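Local atomic coordinates of probable glutaminase ybaS (Escherichia coli, PDB entry 1U60), a protein that catalyses the hydrolysis of L-glutamine to L-glutamate and ammonium. Residues Leu2-Tyr15 with Ala41-Ala55. Sequence-based numbering, arbitrary orientation.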
# COMPACT_ATOMS: atom_id res chain seq x y z
N LEU A 2 1.34 -20.91 18.75
CA LEU A 2 0.32 -21.21 17.70
C LEU A 2 -0.13 -22.66 17.73
O LEU A 2 0.69 -23.58 17.91
CB LEU A 2 0.91 -20.95 16.30
CG LEU A 2 1.31 -19.50 16.00
CD1 LEU A 2 2.27 -19.43 14.85
CD2 LEU A 2 0.08 -18.69 15.68
N ASP A 3 -1.41 -22.88 17.44
CA ASP A 3 -2.00 -24.22 17.44
C ASP A 3 -1.69 -25.05 16.16
O ASP A 3 -2.24 -24.78 15.08
CB ASP A 3 -3.51 -24.05 17.60
CG ASP A 3 -4.22 -25.36 17.91
OD1 ASP A 3 -3.99 -26.37 17.22
OD2 ASP A 3 -5.04 -25.46 18.84
N ALA A 4 -0.86 -26.08 16.30
CA ALA A 4 -0.43 -26.90 15.16
C ALA A 4 -1.60 -27.52 14.39
O ALA A 4 -1.59 -27.59 13.16
CB ALA A 4 0.51 -28.00 15.63
N ASN A 5 -2.61 -27.99 15.12
CA ASN A 5 -3.78 -28.55 14.48
C ASN A 5 -4.50 -27.51 13.62
O ASN A 5 -4.88 -27.82 12.49
CB ASN A 5 -4.72 -29.18 15.52
CG ASN A 5 -4.14 -30.47 16.12
OD1 ASN A 5 -3.75 -31.37 15.39
ND2 ASN A 5 -4.08 -30.55 17.44
N LYS A 6 -4.67 -26.30 14.13
CA LYS A 6 -5.38 -25.26 13.34
C LYS A 6 -4.57 -24.85 12.11
O LYS A 6 -5.13 -24.61 11.05
CB LYS A 6 -5.74 -24.04 14.19
CG LYS A 6 -6.89 -24.29 15.14
CD LYS A 6 -7.16 -23.13 16.06
CE LYS A 6 -8.47 -23.37 16.87
NZ LYS A 6 -8.39 -22.67 18.21
N LEU A 7 -3.24 -24.81 12.23
CA LEU A 7 -2.40 -24.42 11.10
C LEU A 7 -2.40 -25.48 10.00
O LEU A 7 -2.56 -25.18 8.82
CB LEU A 7 -0.97 -24.14 11.57
CG LEU A 7 -0.62 -22.70 11.99
CD1 LEU A 7 -1.57 -22.02 12.86
CD2 LEU A 7 0.76 -22.73 12.62
N GLN A 8 -2.28 -26.76 10.39
CA GLN A 8 -2.33 -27.81 9.41
C GLN A 8 -3.74 -27.85 8.78
O GLN A 8 -3.86 -28.03 7.59
CB GLN A 8 -1.97 -29.16 10.01
CG GLN A 8 -1.98 -30.26 8.94
CD GLN A 8 -0.79 -30.15 7.99
OE1 GLN A 8 -0.95 -30.15 6.77
NE2 GLN A 8 0.38 -30.06 8.55
N GLN A 9 -4.78 -27.63 9.59
CA GLN A 9 -6.15 -27.58 9.05
C GLN A 9 -6.34 -26.47 8.05
O GLN A 9 -7.04 -26.63 7.07
CB GLN A 9 -7.20 -27.38 10.16
CG GLN A 9 -7.51 -28.62 10.98
CD GLN A 9 -8.53 -28.32 12.07
OE1 GLN A 9 -9.39 -27.43 11.90
NE2 GLN A 9 -8.45 -29.08 13.19
N ALA A 10 -5.74 -25.32 8.33
CA ALA A 10 -5.84 -24.19 7.43
C ALA A 10 -5.21 -24.46 6.09
O ALA A 10 -5.85 -24.19 5.09
CB ALA A 10 -5.26 -22.93 8.07
N VAL A 11 -3.99 -25.02 6.02
CA VAL A 11 -3.40 -25.32 4.72
C VAL A 11 -4.15 -26.47 4.02
O VAL A 11 -4.28 -26.44 2.80
CB VAL A 11 -1.86 -25.66 4.72
CG1 VAL A 11 -1.06 -24.47 5.29
CG2 VAL A 11 -1.53 -26.90 5.46
N ASP A 12 -4.57 -27.48 4.77
CA ASP A 12 -5.41 -28.56 4.22
C ASP A 12 -6.71 -28.08 3.58
O ASP A 12 -7.03 -28.44 2.44
CB ASP A 12 -5.72 -29.62 5.30
CG ASP A 12 -4.50 -30.50 5.62
OD1 ASP A 12 -3.48 -30.40 4.92
OD2 ASP A 12 -4.49 -31.33 6.55
N GLN A 13 -7.44 -27.23 4.29
CA GLN A 13 -8.69 -26.69 3.76
C GLN A 13 -8.48 -25.74 2.59
O GLN A 13 -9.26 -25.75 1.63
CB GLN A 13 -9.48 -26.02 4.89
CG GLN A 13 -9.82 -27.05 5.99
CD GLN A 13 -10.73 -26.54 7.10
OE1 GLN A 13 -11.04 -25.34 7.18
NE2 GLN A 13 -11.16 -27.46 7.98
N ALA A 14 -7.43 -24.93 2.62
CA ALA A 14 -7.16 -24.08 1.47
C ALA A 14 -6.86 -24.90 0.21
O ALA A 14 -7.27 -24.52 -0.88
CB ALA A 14 -5.97 -23.13 1.76
N TYR A 15 -6.08 -25.96 0.39
CA TYR A 15 -5.71 -26.85 -0.70
C TYR A 15 -6.98 -27.56 -1.20
O TYR A 15 -7.26 -27.58 -2.38
CB TYR A 15 -4.68 -27.87 -0.21
CG TYR A 15 -4.35 -28.89 -1.25
CD1 TYR A 15 -3.46 -28.61 -2.29
CD2 TYR A 15 -4.95 -30.15 -1.23
CE1 TYR A 15 -3.18 -29.55 -3.29
CE2 TYR A 15 -4.68 -31.09 -2.22
CZ TYR A 15 -3.79 -30.79 -3.25
OH TYR A 15 -3.52 -31.71 -4.25
N ALA A 41 -0.08 -27.91 -7.57
CA ALA A 41 -0.60 -26.93 -6.64
C ALA A 41 -0.17 -27.25 -5.21
O ALA A 41 -0.20 -28.43 -4.81
CB ALA A 41 -2.09 -26.94 -6.71
N ALA A 42 0.23 -26.22 -4.45
CA ALA A 42 0.74 -26.37 -3.09
C ALA A 42 0.48 -25.13 -2.30
O ALA A 42 0.35 -24.02 -2.87
CB ALA A 42 2.21 -26.71 -3.09
N VAL A 43 0.38 -25.32 -1.00
CA VAL A 43 0.30 -24.22 -0.06
C VAL A 43 1.03 -24.62 1.22
O VAL A 43 1.07 -25.80 1.63
CB VAL A 43 -1.15 -23.80 0.20
CG1 VAL A 43 -1.99 -25.00 0.66
CG2 VAL A 43 -1.21 -22.68 1.17
N ALA A 44 1.68 -23.64 1.83
CA ALA A 44 2.47 -23.90 3.04
C ALA A 44 2.51 -22.70 3.98
O ALA A 44 2.47 -21.58 3.56
CB ALA A 44 3.94 -24.28 2.70
N ILE A 45 2.71 -23.01 5.27
CA ILE A 45 3.05 -22.07 6.31
C ILE A 45 4.41 -22.46 6.90
O ILE A 45 4.70 -23.63 7.15
CB ILE A 45 2.03 -22.16 7.45
CG1 ILE A 45 0.65 -21.67 7.04
CG2 ILE A 45 2.53 -21.45 8.70
CD1 ILE A 45 -0.48 -22.03 8.01
N VAL A 46 5.26 -21.45 7.10
CA VAL A 46 6.42 -21.58 7.93
C VAL A 46 6.32 -20.51 9.02
O VAL A 46 6.25 -19.33 8.73
CB VAL A 46 7.71 -21.43 7.14
CG1 VAL A 46 8.92 -21.49 8.15
CG2 VAL A 46 7.82 -22.56 6.09
N THR A 47 6.29 -20.94 10.28
CA THR A 47 6.08 -19.99 11.39
C THR A 47 7.40 -19.40 11.83
O THR A 47 8.45 -19.94 11.54
CB THR A 47 5.41 -20.66 12.62
OG1 THR A 47 6.32 -21.55 13.30
CG2 THR A 47 4.22 -21.55 12.18
N CYS A 48 7.30 -18.30 12.58
CA CYS A 48 8.47 -17.65 13.15
C CYS A 48 9.20 -18.50 14.15
O CYS A 48 10.36 -18.24 14.48
CB CYS A 48 8.06 -16.32 13.79
SG CYS A 48 7.73 -15.18 12.45
N ASP A 49 8.54 -19.55 14.62
CA ASP A 49 9.21 -20.54 15.48
C ASP A 49 9.77 -21.75 14.77
O ASP A 49 10.26 -22.66 15.42
CB ASP A 49 8.28 -20.98 16.63
CG ASP A 49 8.04 -19.86 17.62
OD1 ASP A 49 9.04 -19.19 17.98
OD2 ASP A 49 6.90 -19.53 18.05
N GLY A 50 9.72 -21.76 13.44
CA GLY A 50 10.33 -22.80 12.65
C GLY A 50 9.52 -24.08 12.42
O GLY A 50 10.07 -25.12 12.06
N ASN A 51 8.23 -24.00 12.64
CA ASN A 51 7.33 -25.10 12.32
C ASN A 51 6.79 -24.97 10.91
O ASN A 51 6.50 -23.85 10.46
CB ASN A 51 6.19 -25.14 13.36
CG ASN A 51 6.72 -25.60 14.71
OD1 ASN A 51 7.36 -26.66 14.76
ND2 ASN A 51 6.61 -24.76 15.74
N VAL A 52 6.59 -26.11 10.24
CA VAL A 52 6.27 -26.13 8.82
C VAL A 52 5.04 -26.97 8.62
O VAL A 52 4.97 -28.09 9.11
CB VAL A 52 7.42 -26.75 7.97
CG1 VAL A 52 7.03 -26.80 6.52
CG2 VAL A 52 8.70 -25.97 8.16
N TYR A 53 4.06 -26.44 7.88
CA TYR A 53 2.80 -27.11 7.59
C TYR A 53 2.53 -26.95 6.11
O TYR A 53 2.60 -25.82 5.59
CB TYR A 53 1.62 -26.48 8.35
CG TYR A 53 1.88 -26.43 9.81
CD1 TYR A 53 1.64 -27.56 10.62
CD2 TYR A 53 2.49 -25.32 10.40
CE1 TYR A 53 1.98 -27.56 11.99
CE2 TYR A 53 2.81 -25.31 11.74
CZ TYR A 53 2.54 -26.41 12.54
OH TYR A 53 2.88 -26.39 13.86
N SER A 54 2.21 -28.02 5.40
CA SER A 54 1.92 -27.88 3.98
C SER A 54 0.92 -28.87 3.45
O SER A 54 0.59 -29.84 4.13
CB SER A 54 3.21 -27.95 3.17
OG SER A 54 3.62 -29.30 2.98
N ALA A 55 0.45 -28.60 2.25
CA ALA A 55 -0.47 -29.45 1.51
C ALA A 55 -0.16 -29.34 0.05
O ALA A 55 0.32 -28.29 -0.43
CB ALA A 55 -1.95 -29.02 1.77
O HOH W 1 2.83 -24.12 15.26
O HOH W 2 -1.75 -32.16 3.97
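L7 lies over one face of the Y53 ring. Its CB sits 4.0 Å from the ring centroid and 15° off the ring normal, a CH-pi contact. Y53 has CG beside its backbone N, which lays the ring under the first turn of helix 4-15. There its OH comes 3.4 Å from A4 CB. Water 1 hydrogen-bonds to this hydroxyl and, weakly, to L2 O. The Q8 side chain passes at the ring edge, its amide plane turned 64° from the ring.

On the side of strand 42-47, L7 CD2 meets T47 CG2 at 3.7 Å, and L2 CD1 reaches the same methyl tip to tip. T47 OG1 faces its own turn instead. It accepts from N51 N, just past the type I turn from T47 to G50, which the backbone bond G50 N to T47 O closes.

V11 straddles the two strands. CG1 packs on I45 CD1 at 3.7 Å, while CG2 rests against the backbone of S54. One turn on, Y15 CB packs on A55 CB at 3.6 Å, and the ring edge turns to A41 O. Water 2 donates to D12 OD1 and, weakly, to S54 O.

Most of the contact is apolar packing, with L7, V11, Y53 and A55 carrying much of it. The helix runs nearly antiparallel to strand 42-47 (161°) and covers one face of the hairpin at the end of the five-stranded antiparallel sheet. Helix 290-303 packs beside it, touching A10, A14 and I45. Helix 202-213 covers the other face, against A42 and V46, giving the alpha-beta-alpha layering of the beta-lactamase-like fold.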